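Local coordinates for protein halocarboxylic acid dehalogenase DehI (Pseudomonas putida, PDB 3BJX) that probably hydrolyses carbon-halogen bonds of halocarboxylic acids, acting as a group I haloacid dehalogenase with a fold of helices and no strands, at residues R88-L93 against S236-T241. Sequence-based numbering, arbitrary orientation.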
loop_
_atom_site.group_PDB
_atom_site.type_symbol
_atom_site.label_atom_id
_atom_site.label_comp_id
_atom_site.label_asym_id
_atom_site.label_seq_id
_atom_site.Cartn_x
_atom_site.Cartn_y
_atom_site.Cartn_z
ATOM N N ARG A 88 -15.909 -7.773 10.505
ATOM C CA ARG A 88 -17.074 -7.983 9.623
ATOM C C ARG A 88 -18.239 -7.048 9.908
ATOM O O ARG A 88 -18.844 -6.495 8.990
ATOM C CB ARG A 88 -17.570 -9.431 9.690
ATOM C CG ARG A 88 -18.582 -9.756 8.581
ATOM C CD ARG A 88 -18.950 -11.221 8.565
ATOM N NE ARG A 88 -17.793 -12.103 8.608
ATOM C CZ ARG A 88 -17.422 -12.801 9.680
ATOM N NH1 ARG A 88 -18.127 -12.714 10.810
ATOM N NH2 ARG A 88 -16.333 -13.576 9.633
ATOM N N GLU A 89 -18.562 -6.892 11.181
ATOM C CA GLU A 89 -19.633 -6.005 11.620
ATOM C C GLU A 89 -19.342 -4.512 11.334
ATOM O O GLU A 89 -20.213 -3.782 10.872
ATOM C CB GLU A 89 -19.816 -6.199 13.113
ATOM C CG GLU A 89 -21.204 -6.322 13.555
ATOM C CD GLU A 89 -21.362 -5.881 14.986
ATOM O OE1 GLU A 89 -20.363 -5.935 15.747
ATOM O OE2 GLU A 89 -22.489 -5.455 15.333
ATOM N N ARG A 90 -18.130 -4.066 11.649
ATOM C CA ARG A 90 -17.671 -2.708 11.349
ATOM C C ARG A 90 -17.647 -2.312 9.864
ATOM O O ARG A 90 -17.691 -1.106 9.555
ATOM C CB ARG A 90 -16.273 -2.496 11.902
ATOM C CG ARG A 90 -16.188 -2.414 13.401
ATOM C CD ARG A 90 -14.743 -2.169 13.707
ATOM N NE ARG A 90 -14.468 -2.001 15.120
ATOM C CZ ARG A 90 -14.451 -0.834 15.743
ATOM N NH1 ARG A 90 -14.751 0.287 15.085
ATOM N NH2 ARG A 90 -14.140 -0.803 17.029
ATOM N N SER A 91 -17.576 -3.304 8.965
ATOM C CA SER A 91 -17.534 -3.073 7.501
ATOM C C SER A 91 -18.736 -2.337 6.914
ATOM O O SER A 91 -18.673 -1.827 5.782
ATOM C CB SER A 91 -17.380 -4.381 6.759
ATOM O OG SER A 91 -16.264 -5.085 7.244
ATOM N N LEU A 92 -19.839 -2.286 7.649
ATOM C CA LEU A 92 -21.031 -1.672 7.083
ATOM C C LEU A 92 -20.870 -0.160 6.882
ATOM O O LEU A 92 -20.390 0.548 7.760
ATOM C CB LEU A 92 -22.276 -1.979 7.921
ATOM C CG LEU A 92 -22.877 -3.382 8.023
ATOM C CD1 LEU A 92 -23.951 -3.287 9.088
ATOM C CD2 LEU A 92 -23.476 -3.903 6.733
ATOM N N LEU A 93 -21.263 0.309 5.707
ATOM C CA LEU A 93 -21.305 1.732 5.416
ATOM C C LEU A 93 -22.662 2.323 5.773
ATOM O O LEU A 93 -23.720 1.782 5.426
ATOM C CB LEU A 93 -20.992 1.989 3.948
ATOM C CG LEU A 93 -19.575 1.702 3.466
ATOM C CD1 LEU A 93 -19.560 1.598 1.941
ATOM C CD2 LEU A 93 -18.586 2.768 3.954
ATOM N N SER A 236 -12.348 1.949 5.324
ATOM C CA SER A 236 -11.153 1.153 5.072
ATOM C C SER A 236 -10.005 1.454 6.063
ATOM O O SER A 236 -9.439 0.530 6.657
ATOM C CB SER A 236 -10.704 1.324 3.615
ATOM O OG SER A 236 -9.590 0.491 3.337
ATOM N N ARG A 237 -9.687 2.737 6.263
ATOM C CA ARG A 237 -8.718 3.149 7.286
ATOM C C ARG A 237 -9.079 2.572 8.680
ATOM O O ARG A 237 -8.215 2.058 9.387
ATOM C CB ARG A 237 -8.547 4.675 7.295
ATOM C CG ARG A 237 -7.267 5.173 6.514
ATOM C CD ARG A 237 -7.408 6.512 5.723
ATOM N NE ARG A 237 -8.331 7.483 6.322
ATOM C CZ ARG A 237 -9.115 8.313 5.624
ATOM N NH1 ARG A 237 -9.130 8.317 4.288
ATOM N NH2 ARG A 237 -9.919 9.137 6.267
ATOM N N GLU A 238 -10.362 2.595 9.028
ATOM C CA GLU A 238 -10.841 2.040 10.304
ATOM C C GLU A 238 -10.627 0.526 10.460
ATOM O O GLU A 238 -10.250 0.060 11.528
ATOM C CB GLU A 238 -12.321 2.393 10.514
ATOM C CG GLU A 238 -13.038 1.519 11.533
ATOM C CD GLU A 238 -14.508 1.820 11.587
ATOM O OE1 GLU A 238 -14.874 2.898 11.087
ATOM O OE2 GLU A 238 -15.283 0.999 12.118
ATOM N N LEU A 239 -10.876 -0.226 9.393
ATOM C CA LEU A 239 -10.608 -1.652 9.364
ATOM C C LEU A 239 -9.136 -1.962 9.443
ATOM O O LEU A 239 -8.741 -2.814 10.238
ATOM C CB LEU A 239 -11.182 -2.274 8.093
ATOM C CG LEU A 239 -12.452 -3.095 8.233
ATOM C CD1 LEU A 239 -13.466 -2.364 9.061
ATOM C CD2 LEU A 239 -12.994 -3.427 6.831
ATOM N N VAL A 240 -8.330 -1.284 8.620
ATOM C CA VAL A 240 -6.863 -1.434 8.645
ATOM C C VAL A 240 -6.304 -1.242 10.066
ATOM O O VAL A 240 -5.560 -2.086 10.568
ATOM C CB VAL A 240 -6.126 -0.459 7.627
ATOM C CG1 VAL A 240 -4.644 -0.561 7.772
ATOM C CG2 VAL A 240 -6.514 -0.737 6.200
ATOM N N THR A 241 -6.688 -0.134 10.695
ATOM C CA THR A 241 -6.294 0.221 12.063
ATOM C C THR A 241 -6.796 -0.795 13.093
ATOM O O THR A 241 -6.016 -1.320 13.874
ATOM C CB THR A 241 -6.858 1.584 12.452
ATOM O OG1 THR A 241 -6.451 2.576 11.499
ATOM C CG2 THR A 241 -6.366 1.977 13.813
#
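R90 and S91, at the C-terminal end region of helix 78-90, face E238 and L239 on helix 230-248; the backbones come closest at S91 and L239, with CA atoms 7.3 Å apart. The interface is small, burying 191 Å² in all. Its polar half is a salt bridge. NH1 of R90 gives a hydrogen bond to OE2 of E238 over 3.1 Å, with an N-H...O angle of 157°. The oxygen sits at the edge of the guanidinium, almost in its plane. The carboxylate is turned nearly perpendicular, 88° away, and NH1 meets OE2 from above the carboxylate plane. E238 gets there with CG anti to its backbone N (chi1 161°) and the rest of its chain stretched out across R90. OE2 thus also lies against the R90 aliphatic stem, 3.6 Å from CD. The guanidinium has a second acid partner, E86, one turn back on its own helix. E238 OE1 forms a salt bridge with K235, whose NZ also donates to the carbonyl O of R90. A methionine in place of R90 would probably leave E238 without its arginine mate and take from E86 this charge partner.

Beside the salt bridge the contact is van der Waals packing round L239. L239 sends its two methyls to different residues: CD1 rests against R90 CB at 4.0 Å, and CD2 lies 3.7 Å from S91 OG. The touch on the methyl is van der Waals only; the hydroxyl is hydrogen-bonded to the carbonyl O of L87. S91 also packs on T288 and I292 of helix 267-299. The contact therefore joins the C-terminal end region of helix 78-90 to the middle of helix 230-248, with helix 267-299 packed against S91 and S236.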